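Long-range contact in neurotoxin (Clostridium botulinum, PDB 3N7L), which probably binds gangliosides on the nerve-cell surface, serving as the receptor-binding domain of a botulinum neurotoxin of the mosaic D/C type: residues 326-331 with 400-405. Numbering follows the deposited sequence.
Sequences GTDLVP and VIKIEH. With SO4 (sulfate ion), chain D.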
ATOM      1  N   GLY A 326      10.513 -22.367  25.062  1.00 31.05           N
ATOM      2  CA  GLY A 326      11.896 -22.066  24.753  1.00 32.24           C
ATOM      3  C   GLY A 326      12.407 -20.890  25.560  1.00 33.84           C
ATOM      4  O   GLY A 326      11.624 -20.137  26.146  1.00 33.21           O
ATOM      5  N   THR A 327      13.726 -20.728  25.588  1.00 34.15           N
ATOM      6  CA  THR A 327      14.351 -19.641  26.333  1.00 34.43           C
ATOM      7  C   THR A 327      13.891 -18.288  25.810  1.00 32.52           C
ATOM      8  O   THR A 327      13.940 -18.027  24.612  1.00 32.71           O
ATOM      9  CB  THR A 327      15.895 -19.703  26.232  1.00 35.81           C
ATOM     10  OG1 THR A 327      16.353 -20.992  26.657  1.00 37.84           O
ATOM     11  CG2 THR A 327      16.529 -18.640  27.117  1.00 36.63           C
ATOM     12  N   ASP A 328      13.448 -17.431  26.723  1.00 32.52           N
ATOM     13  CA  ASP A 328      12.985 -16.089  26.380  1.00 32.08           C
ATOM     14  C   ASP A 328      11.782 -16.039  25.443  1.00 29.98           C
ATOM     15  O   ASP A 328      11.570 -15.040  24.759  1.00 30.20           O
ATOM     16  CB  ASP A 328      14.125 -15.276  25.767  1.00 35.32           C
ATOM     17  CG  ASP A 328      15.290 -15.097  26.717  1.00 38.53           C
ATOM     18  OD1 ASP A 328      15.075 -14.567  27.830  1.00 38.89           O
ATOM     19  OD2 ASP A 328      16.419 -15.483  26.344  1.00 42.13           O
ATOM     20  N   LEU A 329      10.996 -17.108  25.407  1.00 27.22           N
ATOM     21  CA  LEU A 329       9.815 -17.132  24.556  1.00 25.35           C
ATOM     22  C   LEU A 329       8.544 -17.223  25.389  1.00 23.04           C
ATOM     23  O   LEU A 329       8.452 -18.027  26.309  1.00 24.08           O
ATOM     24  CB  LEU A 329       9.878 -18.311  23.585  1.00 25.35           C
ATOM     25  CG  LEU A 329      10.977 -18.244  22.523  1.00 27.39           C
ATOM     26  CD1 LEU A 329      11.067 -19.587  21.804  1.00 28.60           C
ATOM     27  CD2 LEU A 329      10.683 -17.117  21.543  1.00 25.35           C
ATOM     28  N   VAL A 330       7.570 -16.382  25.077  1.00 22.59           N
ATOM     29  CA  VAL A 330       6.303 -16.401  25.792  1.00 21.99           C
ATOM     30  C   VAL A 330       5.195 -16.278  24.744  1.00 21.51           C
ATOM     31  O   VAL A 330       5.186 -15.347  23.934  1.00 21.25           O
ATOM     32  CB  VAL A 330       6.229 -15.248  26.837  1.00 24.47           C
ATOM     33  CG1 VAL A 330       6.503 -13.909  26.163  1.00 30.01           C
ATOM     34  CG2 VAL A 330       4.864 -15.244  27.517  1.00 24.52           C
ATOM     35  N   PRO A 331       4.254 -17.232  24.733  1.00 18.27           N
ATOM     36  CA  PRO A 331       3.179 -17.161  23.744  1.00 18.77           C
ATOM     37  C   PRO A 331       2.196 -16.035  24.004  1.00 20.07           C
ATOM     38  O   PRO A 331       2.010 -15.606  25.141  1.00 20.60           O
ATOM     39  CB  PRO A 331       2.513 -18.522  23.871  1.00 18.88           C
ATOM     40  CG  PRO A 331       2.586 -18.753  25.353  1.00 17.71           C
ATOM     41  CD  PRO A 331       4.017 -18.329  25.687  1.00 17.76           C
ATOM     42  N   VAL A 400       4.264 -15.239  19.100  1.00 20.23           N
ATOM     43  CA  VAL A 400       5.135 -15.446  20.248  1.00 21.73           C
ATOM     44  C   VAL A 400       6.046 -14.243  20.466  1.00 22.99           C
ATOM     45  O   VAL A 400       6.459 -13.584  19.518  1.00 22.54           O
ATOM     46  CB  VAL A 400       6.008 -16.722  20.028  1.00 24.62           C
ATOM     47  CG1 VAL A 400       6.919 -16.521  18.825  1.00 24.02           C
ATOM     48  CG2 VAL A 400       6.820 -17.045  21.268  1.00 26.03           C
ATOM     49  N   ILE A 401       6.350 -13.954  21.724  1.00 23.55           N
ATOM     50  CA  ILE A 401       7.218 -12.833  22.046  1.00 23.41           C
ATOM     51  C   ILE A 401       8.597 -13.332  22.487  1.00 25.28           C
ATOM     52  O   ILE A 401       8.699 -14.252  23.290  1.00 24.41           O
ATOM     53  CB  ILE A 401       6.613 -11.975  23.180  1.00 23.28           C
ATOM     54  CG1 ILE A 401       5.247 -11.430  22.748  1.00 20.11           C
ATOM     55  CG2 ILE A 401       7.545 -10.815  23.521  1.00 23.59           C
ATOM     56  CD1 ILE A 401       4.516 -10.684  23.831  1.00 22.63           C
ATOM     57  N   LYS A 402       9.652 -12.744  21.928  1.00 27.25           N
ATOM     58  CA  LYS A 402      11.020 -13.094  22.311  1.00 28.65           C
ATOM     59  C   LYS A 402      11.376 -11.978  23.287  1.00 29.03           C
ATOM     60  O   LYS A 402      11.499 -10.816  22.898  1.00 28.32           O
ATOM     61  CB  LYS A 402      11.955 -13.069  21.098  1.00 28.88           C
ATOM     62  CG  LYS A 402      13.413 -13.363  21.432  1.00 31.61           C
ATOM     63  CD  LYS A 402      13.589 -14.768  22.005  1.00 33.81           C
ATOM     64  CE  LYS A 402      15.023 -15.009  22.466  1.00 32.08           C
ATOM     65  NZ  LYS A 402      15.992 -14.863  21.352  1.00 32.67           N
ATOM     66  N   ILE A 403      11.540 -12.332  24.555  1.00 30.86           N
ATOM     67  CA  ILE A 403      11.797 -11.347  25.593  1.00 34.69           C
ATOM     68  C   ILE A 403      13.031 -10.443  25.568  1.00 38.81           C
ATOM     69  O   ILE A 403      13.039  -9.426  24.881  1.00 42.66           O
ATOM     70  CB  ILE A 403      11.665 -12.013  26.980  1.00 33.74           C
ATOM     71  CG1 ILE A 403      10.240 -12.544  27.127  1.00 33.17           C
ATOM     72  CG2 ILE A 403      11.931 -11.012  28.100  1.00 32.19           C
ATOM     73  CD1 ILE A 403       9.177 -11.487  26.879  1.00 32.43           C
ATOM     74  N   GLU A 404      14.072 -10.798  26.302  1.00 41.83           N
ATOM     75  CA  GLU A 404      15.238  -9.927  26.393  1.00 43.66           C
ATOM     76  C   GLU A 404      16.211  -9.875  25.224  1.00 42.62           C
ATOM     77  O   GLU A 404      16.685  -8.801  24.852  1.00 42.87           O
ATOM     78  CB  GLU A 404      16.013 -10.269  27.662  1.00 45.74           C
ATOM     79  CG  GLU A 404      17.122  -9.301  27.984  1.00 50.82           C
ATOM     80  CD  GLU A 404      17.938  -9.764  29.164  1.00 54.50           C
ATOM     81  OE1 GLU A 404      17.327 -10.142  30.188  1.00 56.24           O
ATOM     82  OE2 GLU A 404      19.186  -9.746  29.070  1.00 57.23           O
ATOM     83  N   HIS A 405      16.519 -11.025  24.645  1.00 42.09           N
ATOM     84  CA  HIS A 405      17.470 -11.064  23.550  1.00 40.76           C
ATOM     85  C   HIS A 405      16.800 -11.302  22.207  1.00 39.22           C
ATOM     86  O   HIS A 405      16.438 -12.430  21.877  1.00 39.87           O
ATOM     87  CB  HIS A 405      18.519 -12.142  23.832  1.00 42.09           C
ATOM     88  CG  HIS A 405      19.157 -12.015  25.182  1.00 44.60           C
ATOM     89  ND1 HIS A 405      18.575 -12.514  26.329  1.00 45.68           N
ATOM     90  CD2 HIS A 405      20.293 -11.394  25.576  1.00 45.70           C
ATOM     91  CE1 HIS A 405      19.325 -12.204  27.371  1.00 44.96           C
ATOM     92  NE2 HIS A 405      20.373 -11.524  26.943  1.00 45.97           N
TER
HETATM   93  S   SO4 D1303      13.022 -19.201  30.093  1.00 61.72           S
HETATM   94  O1  SO4 D1303      13.215 -20.596  29.670  1.00 60.45           O
HETATM   95  O2  SO4 D1303      12.118 -19.153  31.256  1.00 60.32           O
HETATM   96  O3  SO4 D1303      12.433 -18.394  28.981  1.00 61.24           O
HETATM   97  O4  SO4 D1303      14.336 -18.628  30.439  1.00 61.46           O
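V330 and I401 form an antiparallel hydrogen-bonded pair in which each residue spends both its N-H and its C=O on the other. V330 N gives its hydrogen to I401 O at 3.0 Å, within the plane of that carbonyl, and I401 N returns a straighter bond to V330 O at 2.9 Å. One further backbone bond lies past the strand ends, I403 N to D328 O at 2.7 Å. The carbonyls of D328 and I401 are also approached by CA-H groups, of K402 and L329 respectively. P331 and V400 form a non-hydrogen-bonded pair, so the proline's missing N-H costs nothing on this side; V400 bonds outward to S378, as K402 does to I376, placing 400-402 between strands 329-335 and 373-384 in the antiparallel sheet of the C-terminal, trefoil-clan half of the receptor-binding domain. Strand 329-335 is entered through a type II turn from G326 to L329, closed by L329 N to G326 O; D328 N instead donates to O3 of a sulfate, probably a crystallisation additive, which N324 also holds. The K402 side chain, bent at chi2 and chi4, runs past D328, CE lying 3.4 Å from D328 CB, and NZ donates to H405 O, though the modelled separation of 2.5 Å is doubtfully short. NZ stays 5.0 Å from D328 OD2, so any attraction between them would act at longer range. E404 N, buried here, finds no partner. On the V330 face, CG1, set between backbone N and carbonyl carbon (chi1 54°), meets I401 CB and I403 CD1; on the other, L329 CD2 reaches V400 CG2 at 3.9 Å, with Y382 against both residues.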